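Local coordinates for catabolite control protein A (Lactococcus lactis, PDB 2O20) that probably regulates carbon catabolite repression and activation as a DNA-binding transcription factor of the LacI family, at residues Q170-L175 / Q203-E208. The protein carries 1 engineered substitution. Sequence-based numbering, arbitrary orientation.
Sequences QSTKKL and QEALLE
Thr-172 packs against Ala-205 where helices 164-177 and 193-208 run side by side. Thr-172 CB already lies 3.6 Å from Ala-205 CB. Beyond it the two branches part: with OG1 beside the backbone N (chi1 -53°), Thr-172 CG2 stands anti to that N and is placed against the alanine methyl, 3.5 Å from Ala-205 CB. OG1 turns back onto its own helix and hydrogen-bonds to Ala-168 O, which satisfies the buried hydroxyl and presents the methyl branch to the neighbour. The side chain of Leu-206 crosses that of Thr-172 at about a right angle, its CD2 3.9 Å from Thr-172 CG2. Ala-205 CB also sits 4.0 Å from Lys-173 N, so the alanine methyl reaches the opposing backbone. Ala-205, whose side chain ends at CB, permits this closeness: Lys-173 CA and Ala-205 CA are 5.6 Å apart, while the Lys-173 side chain leads off along the side of the interface. The axes of the two short segments approach to 8.4 Å with a signed crossing angle of -35°. At the exposed margin, Lys-173 NZ and Glu-208 OE1 are not in direct contact, but both hydrogen-bond to Tyr-169 OH. Thr-172 also touches Val-244 on strand 242-245, placing the pair in the helical layer over a parallel sheet, as in the alpha/beta periplasmic-binding-protein-like fold of LacI-family regulators.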
loop_
_atom_site.group_PDB
_atom_site.type_symbol
_atom_site.label_atom_id
_atom_site.label_comp_id
_atom_site.label_asym_id
_atom_site.label_seq_id
_atom_site.Cartn_x
_atom_site.Cartn_y
_atom_site.Cartn_z
ATOM N N GLN D 170 -6.823 8.484 24.839
ATOM C CA GLN D 170 -5.613 7.753 25.277
ATOM C C GLN D 170 -4.339 8.306 24.582
ATOM O O GLN D 170 -3.298 8.430 25.204
ATOM C CB GLN D 170 -5.729 6.261 24.977
ATOM C CG GLN D 170 -6.725 5.509 25.853
ATOM C CD GLN D 170 -7.105 4.165 25.271
ATOM O OE1 GLN D 170 -6.772 3.855 24.127
ATOM N NE2 GLN D 170 -7.828 3.361 26.058
ATOM N N SER D 171 -4.445 8.646 23.294
ATOM C CA SER D 171 -3.325 9.218 22.550
ATOM C C SER D 171 -2.879 10.574 23.130
ATOM O O SER D 171 -1.664 10.835 23.350
ATOM C CB SER D 171 -3.710 9.386 21.055
ATOM O OG SER D 171 -3.946 8.143 20.462
ATOM N N THR D 172 -3.853 11.455 23.345
ATOM C CA THR D 172 -3.581 12.786 23.900
ATOM C C THR D 172 -2.983 12.666 25.317
ATOM O O THR D 172 -1.984 13.303 25.614
ATOM C CB THR D 172 -4.848 13.658 23.887
ATOM O OG1 THR D 172 -5.393 13.676 22.555
ATOM C CG2 THR D 172 -4.564 15.091 24.397
ATOM N N LYS D 173 -3.570 11.811 26.167
ATOM C CA LYS D 173 -3.058 11.590 27.520
ATOM C C LYS D 173 -1.626 11.060 27.559
ATOM O O LYS D 173 -0.845 11.431 28.415
ATOM C CB LYS D 173 -3.996 10.616 28.280
ATOM C CG LYS D 173 -3.813 10.581 29.761
ATOM C CD LYS D 173 -4.870 9.651 30.422
ATOM C CE LYS D 173 -4.847 9.756 31.923
ATOM N NZ LYS D 173 -5.997 9.000 32.487
ATOM N N LYS D 174 -1.269 10.194 26.615
ATOM C CA LYS D 174 0.089 9.705 26.511
ATOM C C LYS D 174 1.095 10.849 26.284
ATOM O O LYS D 174 2.184 10.856 26.854
ATOM C CB LYS D 174 0.168 8.685 25.368
ATOM C CG LYS D 174 1.519 8.057 25.196
ATOM C CD LYS D 174 1.458 6.827 24.303
ATOM C CE LYS D 174 2.826 6.380 23.927
ATOM N NZ LYS D 174 3.536 5.773 25.081
ATOM N N LEU D 175 0.730 11.814 25.454
ATOM C CA LEU D 175 1.613 12.961 25.179
ATOM C C LEU D 175 1.623 13.930 26.390
ATOM O O LEU D 175 2.643 14.558 26.700
ATOM C CB LEU D 175 1.162 13.688 23.914
ATOM C CG LEU D 175 1.274 12.862 22.624
ATOM C CD1 LEU D 175 0.591 13.533 21.449
ATOM C CD2 LEU D 175 2.722 12.561 22.302
ATOM N N GLN D 203 -10.155 16.858 23.700
ATOM C CA GLN D 203 -10.536 17.906 24.638
ATOM C C GLN D 203 -10.701 17.436 26.080
ATOM O O GLN D 203 -10.321 18.158 27.013
ATOM C CB GLN D 203 -11.825 18.580 24.169
ATOM C CG GLN D 203 -11.629 19.504 22.957
ATOM C CD GLN D 203 -12.956 19.844 22.300
ATOM O OE1 GLN D 203 -13.977 19.181 22.551
ATOM N NE2 GLN D 203 -12.957 20.860 21.465
ATOM N N GLU D 204 -11.278 16.249 26.243
ATOM C CA GLU D 204 -11.393 15.573 27.534
ATOM C C GLU D 204 -10.019 15.375 28.195
ATOM O O GLU D 204 -9.845 15.668 29.372
ATOM C CB GLU D 204 -12.060 14.227 27.284
ATOM C CG GLU D 204 -12.392 13.377 28.495
ATOM C CD GLU D 204 -13.180 12.134 28.102
ATOM O OE1 GLU D 204 -14.378 12.284 27.733
ATOM O OE2 GLU D 204 -12.611 11.013 28.150
ATOM N N ALA D 205 -9.037 14.898 27.426
ATOM C CA ALA D 205 -7.673 14.737 27.943
ATOM C C ALA D 205 -7.052 16.079 28.378
ATOM O O ALA D 205 -6.480 16.171 29.469
ATOM C CB ALA D 205 -6.790 14.016 26.924
ATOM N N LEU D 206 -7.176 17.117 27.550
ATOM C CA LEU D 206 -6.613 18.447 27.875
ATOM C C LEU D 206 -7.225 19.015 29.174
ATOM O O LEU D 206 -6.510 19.481 30.050
ATOM C CB LEU D 206 -6.840 19.448 26.737
ATOM C CG LEU D 206 -6.167 19.122 25.383
ATOM C CD1 LEU D 206 -6.360 20.257 24.395
ATOM C CD2 LEU D 206 -4.673 18.832 25.540
ATOM N N LEU D 207 -8.546 19.008 29.231
ATOM C CA LEU D 207 -9.320 19.418 30.422
ATOM C C LEU D 207 -8.881 18.793 31.750
ATOM O O LEU D 207 -8.792 19.475 32.784
ATOM C CB LEU D 207 -10.765 19.041 30.197
ATOM C CG LEU D 207 -11.692 20.136 29.715
ATOM C CD1 LEU D 207 -12.933 19.546 29.029
ATOM C CD2 LEU D 207 -12.111 20.894 30.930
ATOM N N GLU D 208 -8.641 17.492 31.733
ATOM C CA GLU D 208 -8.246 16.779 32.943
ATOM C C GLU D 208 -6.839 17.139 33.397
ATOM O O GLU D 208 -6.533 17.028 34.585
ATOM C CB GLU D 208 -8.369 15.280 32.758
ATOM C CG GLU D 208 -9.798 14.765 32.657
ATOM C CD GLU D 208 -9.826 13.287 32.282
ATOM O OE1 GLU D 208 -8.723 12.714 32.158
ATOM O OE2 GLU D 208 -10.921 12.714 32.089
#